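PDB 3T3W: enoyl-CoA hydratase, which probably catalyses the hydration of enoyl-CoA thioesters in lipid metabolism, as a member of the crotonase-like family. Local coordinates for the zinc ion site, the interface of chains A and B and the interface of chains A and C. Sequence-based numbering; all coordinates share one arbitrary frame. Chains: chain A/B/C, Enoyl-CoA hydratase.

Contact 1: the zinc ion site. Residues chain A 102, 106, 161, 163, 252-253, 256, 266. With ZN (zinc ion), chain D.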
loop_
_atom_site.group_PDB
_atom_site.type_symbol
_atom_site.label_atom_id
_atom_site.label_comp_id
_atom_site.label_asym_id
_atom_site.label_seq_id
_atom_site.Cartn_x
_atom_site.Cartn_y
_atom_site.Cartn_z
ATOM N N GLU A 102 -0.591 -8.625 26.241
ATOM C CA GLU A 102 -1.612 -8.465 25.213
ATOM C C GLU A 102 -1.085 -8.756 23.824
ATOM O O GLU A 102 -1.857 -9.257 22.969
ATOM C CB GLU A 102 -2.213 -7.079 25.250
ATOM C CG GLU A 102 -2.995 -6.844 26.521
ATOM C CD GLU A 102 -3.999 -5.741 26.412
ATOM O OE1 GLU A 102 -4.919 -5.691 27.290
ATOM O OE2 GLU A 102 -3.854 -4.885 25.504
ATOM N N TYR A 106 -3.524 -11.926 22.882
ATOM C CA TYR A 106 -4.595 -11.343 22.177
ATOM C C TYR A 106 -4.123 -11.304 20.706
ATOM O O TYR A 106 -4.599 -12.107 19.906
ATOM C CB TYR A 106 -5.002 -9.976 22.752
ATOM C CG TYR A 106 -5.495 -10.048 24.200
ATOM C CD1 TYR A 106 -6.038 -11.229 24.716
ATOM C CD2 TYR A 106 -5.424 -8.932 25.051
ATOM C CE1 TYR A 106 -6.457 -11.309 26.036
ATOM C CE2 TYR A 106 -5.847 -9.004 26.356
ATOM C CZ TYR A 106 -6.368 -10.197 26.844
ATOM O OH TYR A 106 -6.825 -10.293 28.134
ATOM N N GLY A 161 -11.220 0.841 21.235
ATOM C CA GLY A 161 -11.592 -0.456 20.663
ATOM C C GLY A 161 -10.615 -1.519 21.069
ATOM O O GLY A 161 -9.485 -1.189 21.561
ATOM N N GLU A 163 -7.978 -5.020 20.886
ATOM C CA GLU A 163 -6.548 -5.114 20.465
ATOM C C GLU A 163 -6.319 -5.449 18.995
ATOM O O GLU A 163 -5.241 -5.162 18.467
ATOM C CB GLU A 163 -5.862 -6.210 21.265
ATOM C CG GLU A 163 -5.598 -5.876 22.730
ATOM C CD GLU A 163 -6.805 -6.028 23.690
ATOM O OE1 GLU A 163 -7.933 -6.336 23.251
ATOM O OE2 GLU A 163 -6.622 -5.830 24.933
ATOM N N HIS A 252 -4.230 1.190 20.611
ATOM C CA HIS A 252 -4.882 0.550 21.763
ATOM C C HIS A 252 -4.016 0.691 23.001
ATOM O O HIS A 252 -4.506 1.040 24.101
ATOM C CB HIS A 252 -5.148 -0.908 21.421
ATOM C CG HIS A 252 -5.714 -1.721 22.562
ATOM N ND1 HIS A 252 -7.038 -1.974 22.673
ATOM C CD2 HIS A 252 -5.101 -2.318 23.654
ATOM C CE1 HIS A 252 -7.254 -2.742 23.799
ATOM N NE2 HIS A 252 -6.070 -2.949 24.384
ATOM N N GLN A 253 -2.716 0.443 22.852
ATOM C CA GLN A 253 -1.816 0.539 23.968
ATOM C C GLN A 253 -1.643 1.947 24.523
ATOM O O GLN A 253 -1.415 2.103 25.730
ATOM C CB GLN A 253 -0.471 -0.081 23.626
ATOM C CG GLN A 253 -0.609 -1.557 23.298
ATOM C CD GLN A 253 -1.014 -2.349 24.525
ATOM O OE1 GLN A 253 -0.662 -1.978 25.630
ATOM N NE2 GLN A 253 -1.760 -3.419 24.335
ATOM N N HIS A 256 -4.231 2.121 27.275
ATOM C CA HIS A 256 -3.706 1.578 28.519
ATOM C C HIS A 256 -2.718 2.548 29.136
ATOM O O HIS A 256 -2.737 2.770 30.367
ATOM C CB HIS A 256 -3.028 0.238 28.268
ATOM C CG HIS A 256 -3.985 -0.895 27.982
ATOM N ND1 HIS A 256 -4.998 -1.212 28.816
ATOM C CD2 HIS A 256 -4.037 -1.808 26.948
ATOM C CE1 HIS A 256 -5.651 -2.287 28.337
ATOM N NE2 HIS A 256 -5.080 -2.649 27.199
ATOM N N PRO A 266 -4.838 -0.257 34.129
ATOM C CA PRO A 266 -4.833 -0.185 32.649
ATOM C C PRO A 266 -6.142 0.253 31.969
ATOM O O PRO A 266 -6.146 0.436 30.746
ATOM C CB PRO A 266 -4.489 -1.628 32.213
ATOM C CG PRO A 266 -4.235 -2.411 33.473
ATOM C CD PRO A 266 -4.899 -1.652 34.597
HETATM ZN ZN ZN D . -5.813 -4.161 26.000
HETATM O O HOH W 1 -7.793 -3.965 26.735
#
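A:His252 holds CG anti to the backbone N (chi1 175°), whereas A:His256, one turn further along helix 241-262, holds CG anti to the carbonyl carbon (chi1 -73°). These torsions turn both imidazoles toward one zinc ion. Each ring binds the metal through NE2, at 2.0 Å from A:His252 NE2 to ZN. A:Glu102, on helix 95-115, reaches in with an extended chain and chelates ZN with both carboxylate oxygens. A:Glu163 bends at chi2 (80°) and gives OE2, 2.1 Å from ZN. Its CG lies over one face of the A:His252 ring, toward the rim. A water is also bound, and the arrangement is near octahedral.

Second-shell bonds fix the ligands. A:His252 ND1 donates in the ring plane to A:Gly161 O, at 2.8 Å. This sets the ring rotation and leaves NE2 to the metal. A:His256 ND1 also donates, but from above the carbonyl plane of A:Pro266, which is poorly ordered. A:Gln253 NE2 donates a bent hydrogen bond to A:Glu102 OE2 (2.8 Å), from above the carboxylate plane. The A:Tyr106 ring turns its edge to A:Glu102 OE1. The carboxylates probably offset the metal's charge. The zinc may come from purification or crystallisation. The site ties helices 95-115 and 241-262 to the segment around A:Glu163 and may brace them.

Contact 2: the interface of chains A and B. Residues chain A 227-228, 230-231, 234; chain B 160, 251, 254.
The side chain of B:Ile251 crosses those of A:Gln227, A:Arg230 and A:Gln234 obliquely. The contact, mainly helix-helix, sets helix 222-238 of chain A against helix 241-263 of chain B in a crotonase-family protein. It belongs to the deposited assembly and may reflect the oligomers common in this family. B:Ile251 has CG1 anti to its carbonyl carbon (chi1 -64°) and an extended chi2, so its branches diverge. The CD1 tip runs along the chain A helix. It touches the backbone at A:Ala231 CA, 3.9 Å from B:Ile251 CD1, and the aliphatic part of A:Arg230 at CD. A:Gln234 CB borders the same methyl. B:Ile251 CG2 packs on A:Gln227 CB at 3.8 Å and nears A:Gln227 O at 3.4 Å.

A:Gln227 meets B:Thr254 at about a right angle. Its chain bends at chi2 (-53°) and brings the amide end across. A:Gln227 NE2 donates to B:Thr254 OG1 at 2.9 Å, nearly straight (166° at H), with the hydroxyl in the amide plane. B:Thr254 OG1 sits between its backbone N and carbonyl carbon. It donates in turn to a lone pair of B:Ile251 O, which orients the hydroxyl as acceptor for the amide. B:Gly160, in a loop and without a side chain, lays its CA against A:Ala228 CA, 3.9 Å away.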
loop_
_atom_site.group_PDB
_atom_site.type_symbol
_atom_site.label_atom_id
_atom_site.label_comp_id
_atom_site.label_asym_id
_atom_site.label_seq_id
_atom_site.Cartn_x
_atom_site.Cartn_y
_atom_site.Cartn_z
ATOM N N GLN A 227 -5.539 -22.573 -0.736
ATOM C CA GLN A 227 -5.164 -21.492 -1.623
ATOM C C GLN A 227 -6.315 -20.525 -1.914
ATOM O O GLN A 227 -6.093 -19.358 -2.204
ATOM C CB GLN A 227 -4.515 -22.038 -2.874
ATOM C CG GLN A 227 -3.153 -22.724 -2.677
ATOM C CD GLN A 227 -2.136 -21.859 -1.931
ATOM O OE1 GLN A 227 -2.267 -21.664 -0.713
ATOM N NE2 GLN A 227 -1.166 -21.310 -2.641
ATOM N N ALA A 228 -7.543 -21.014 -1.854
ATOM C CA ALA A 228 -8.716 -20.115 -1.843
ATOM C C ALA A 228 -8.697 -19.161 -0.663
ATOM O O ALA A 228 -8.934 -17.938 -0.806
ATOM C CB ALA A 228 -10.037 -20.895 -1.892
ATOM N N ARG A 230 -5.974 -18.392 1.025
ATOM C CA ARG A 230 -4.816 -17.534 0.771
ATOM C C ARG A 230 -5.120 -16.396 -0.220
ATOM O O ARG A 230 -4.705 -15.265 0.004
ATOM C CB ARG A 230 -3.631 -18.328 0.212
ATOM C CG ARG A 230 -2.354 -17.512 0.419
ATOM C CD ARG A 230 -1.201 -18.143 -0.244
ATOM N NE ARG A 230 -0.008 -17.318 -0.084
ATOM C CZ ARG A 230 0.845 -17.390 0.931
ATOM N NH1 ARG A 230 0.638 -18.296 1.949
ATOM N NH2 ARG A 230 1.942 -16.605 0.897
ATOM N N ALA A 231 -5.866 -16.702 -1.270
ATOM C CA ALA A 231 -6.244 -15.696 -2.295
ATOM C C ALA A 231 -6.944 -14.497 -1.630
ATOM O O ALA A 231 -6.586 -13.322 -1.844
ATOM C CB ALA A 231 -7.129 -16.342 -3.373
ATOM N N GLN A 234 -4.483 -12.894 1.370
ATOM C CA GLN A 234 -3.381 -12.146 0.782
ATOM C C GLN A 234 -3.897 -10.853 0.112
ATOM O O GLN A 234 -3.242 -9.809 0.157
ATOM C CB GLN A 234 -2.582 -13.035 -0.153
ATOM C CG GLN A 234 -1.477 -12.376 -0.967
ATOM C CD GLN A 234 -0.372 -11.759 -0.146
ATOM O OE1 GLN A 234 -0.310 -11.933 1.079
ATOM N NE2 GLN A 234 0.493 -11.007 -0.811
ATOM N N GLY B 160 -7.563 -22.377 -6.419
ATOM C CA GLY B 160 -8.061 -21.369 -5.473
ATOM C C GLY B 160 -8.714 -20.151 -6.139
ATOM O O GLY B 160 -8.252 -19.024 -5.962
ATOM N N ILE B 251 -0.890 -17.395 -6.802
ATOM C CA ILE B 251 -1.607 -18.368 -5.944
ATOM C C ILE B 251 -2.392 -19.362 -6.815
ATOM O O ILE B 251 -2.378 -20.590 -6.585
ATOM C CB ILE B 251 -2.519 -17.625 -4.939
ATOM C CG1 ILE B 251 -1.650 -16.791 -3.997
ATOM C CG2 ILE B 251 -3.421 -18.612 -4.190
ATOM C CD1 ILE B 251 -2.444 -15.786 -3.109
ATOM N N THR B 254 -0.137 -21.936 -8.402
ATOM C CA THR B 254 0.248 -23.022 -7.532
ATOM C C THR B 254 -0.791 -24.150 -7.562
ATOM O O THR B 254 -0.449 -25.317 -7.328
ATOM C CB THR B 254 0.534 -22.615 -6.073
ATOM O OG1 THR B 254 -0.662 -22.199 -5.406
ATOM C CG2 THR B 254 1.630 -21.524 -5.982
#

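Contact 3: the interface of chains A and C. Residues chain A 93-96, 260; chain C 258, 261-262.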
loop_
_atom_site.group_PDB
_atom_site.type_symbol
_atom_site.label_atom_id
_atom_site.label_comp_id
_atom_site.label_asym_id
_atom_site.label_seq_id
_atom_site.Cartn_x
_atom_site.Cartn_y
_atom_site.Cartn_z
ATOM N N LEU A 93 3.091 -2.509 38.200
ATOM C CA LEU A 93 2.487 -2.806 36.905
ATOM C C LEU A 93 2.928 -1.725 35.914
ATOM O O LEU A 93 2.764 -0.535 36.194
ATOM C CB LEU A 93 0.966 -2.795 37.019
ATOM C CG LEU A 93 0.170 -3.077 35.741
ATOM C CD1 LEU A 93 0.538 -4.437 35.171
ATOM C CD2 LEU A 93 -1.339 -2.966 35.998
ATOM N N THR A 94 3.487 -2.119 34.776
ATOM C CA THR A 94 3.995 -1.138 33.805
ATOM C C THR A 94 3.321 -1.356 32.474
ATOM O O THR A 94 2.797 -2.438 32.202
ATOM C CB THR A 94 5.517 -1.281 33.628
ATOM O OG1 THR A 94 5.792 -2.541 33.013
ATOM C CG2 THR A 94 6.230 -1.181 35.008
ATOM N N LEU A 95 3.337 -0.339 31.609
ATOM C CA LEU A 95 2.778 -0.531 30.269
ATOM C C LEU A 95 3.533 -1.619 29.500
ATOM O O LEU A 95 2.938 -2.366 28.722
ATOM C CB LEU A 95 2.779 0.790 29.475
ATOM C CG LEU A 95 2.018 0.703 28.157
ATOM C CD1 LEU A 95 0.550 0.276 28.320
ATOM C CD2 LEU A 95 2.126 2.040 27.430
ATOM N N GLU A 96 4.840 -1.698 29.706
ATOM C CA GLU A 96 5.641 -2.768 29.108
ATOM C C GLU A 96 5.032 -4.139 29.368
ATOM O O GLU A 96 4.980 -4.987 28.457
ATOM C CB GLU A 96 7.077 -2.755 29.665
ATOM C CG GLU A 96 7.907 -3.895 29.066
ATOM C CD GLU A 96 9.356 -3.897 29.497
ATOM O OE1 GLU A 96 9.696 -3.136 30.404
ATOM O OE2 GLU A 96 10.142 -4.668 28.907
ATOM N N MET A 260 -3.405 4.302 32.910
ATOM C CA MET A 260 -2.413 4.128 33.995
ATOM C C MET A 260 -1.906 5.461 34.526
ATOM O O MET A 260 -1.663 5.603 35.741
ATOM C CB MET A 260 -1.222 3.282 33.523
ATOM C CG MET A 260 -1.601 1.847 33.203
ATOM S SD MET A 260 -0.219 0.907 32.498
ATOM C CE MET A 260 0.436 0.235 34.026
ATOM N N ASN C 258 4.880 4.100 28.951
ATOM C CA ASN C 258 5.656 3.219 29.832
ATOM C C ASN C 258 6.499 4.010 30.840
ATOM O O ASN C 258 6.529 3.658 32.041
ATOM C CB ASN C 258 6.559 2.287 29.028
ATOM C CG ASN C 258 7.199 1.225 29.903
ATOM O OD1 ASN C 258 6.496 0.468 30.581
ATOM N ND2 ASN C 258 8.522 1.176 29.910
ATOM N N SER C 261 4.411 5.127 33.590
ATOM C CA SER C 261 4.019 3.987 34.456
ATOM C C SER C 261 5.153 3.560 35.402
ATOM O O SER C 261 4.884 3.043 36.479
ATOM C CB SER C 261 3.492 2.785 33.639
ATOM O OG SER C 261 4.525 2.017 33.021
ATOM N N VAL C 262 6.407 3.774 35.003
ATOM C CA VAL C 262 7.575 3.379 35.812
ATOM C C VAL C 262 7.887 4.460 36.841
ATOM O O VAL C 262 8.174 4.153 38.001
ATOM C CB VAL C 262 8.828 3.133 34.932
ATOM C CG1 VAL C 262 10.107 3.048 35.784
ATOM C CG2 VAL C 262 8.646 1.874 34.087
#
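A:Thr94 is extended (phi -123°, psi 160°), and the chain turns helical at A:Leu95, so the backbone N-H groups of A:Leu95 and A:Glu96 at the start of helix 95-115 point at chain C. Two side chains of C helix 241-262 accept them.

C:Ser261 places OG between its backbone N and carbonyl carbon (chi1 78°). There the hydroxyl oxygen takes the N-H of A:Leu95, 3.0 Å from A:Leu95 N to C:Ser261 OG. C:Ser261 OG also donates to a lone pair of C:Asn258 O at 2.8 Å, inside its own helix. That bond orients the hydroxyl for its acceptor role. C:Asn258 holds CG anti to the backbone N and swings its amide across the helix start. The carbonyl oxygen C:Asn258 OD1 accepts from A:Glu96 N at 2.9 Å. The N-H comes from above the amide carbonyl plane rather than along a lone pair. Acceptors at a helix N-terminus would be helped by the helix dipole.

Carbon contacts flank the bonds. A:Leu95 CB rests on C:Asn258 CA at 3.8 Å. A:Thr94 lies alongside C:Val262, pointing the same way, and their CG2 methyls meet. The terminal methyl of A:Met260, CE, touches C:Ser261 CB at 4.0 Å.

In the deposited assembly the patch belongs to a two-fold symmetric interface, possibly the biological one, so it has a twin with the chains exchanged. The ends of helix 241-262 from both copies come together beside the start of helix 95-115.

Helix 241-262 connects the three contacts. It carries the histidines of contact 1, C:Asn258 and C:Ser261 of contact 3 and, as 241-263 in chain B, B:Ile251 and B:Thr254 of contact 2. Helix 95-115 is shared by contacts 1 and 3, whose C-alpha centres are about 13 Å apart, so the zinc may steady the helices that meet chain C. The C-alpha centre of contact 2 lies about 32 Å from that of contact 1 and about 42 Å from that of contact 3. Each copy uses different stretches of helix 241-262 in the two interfaces, while helix 222-238 serves contact 2.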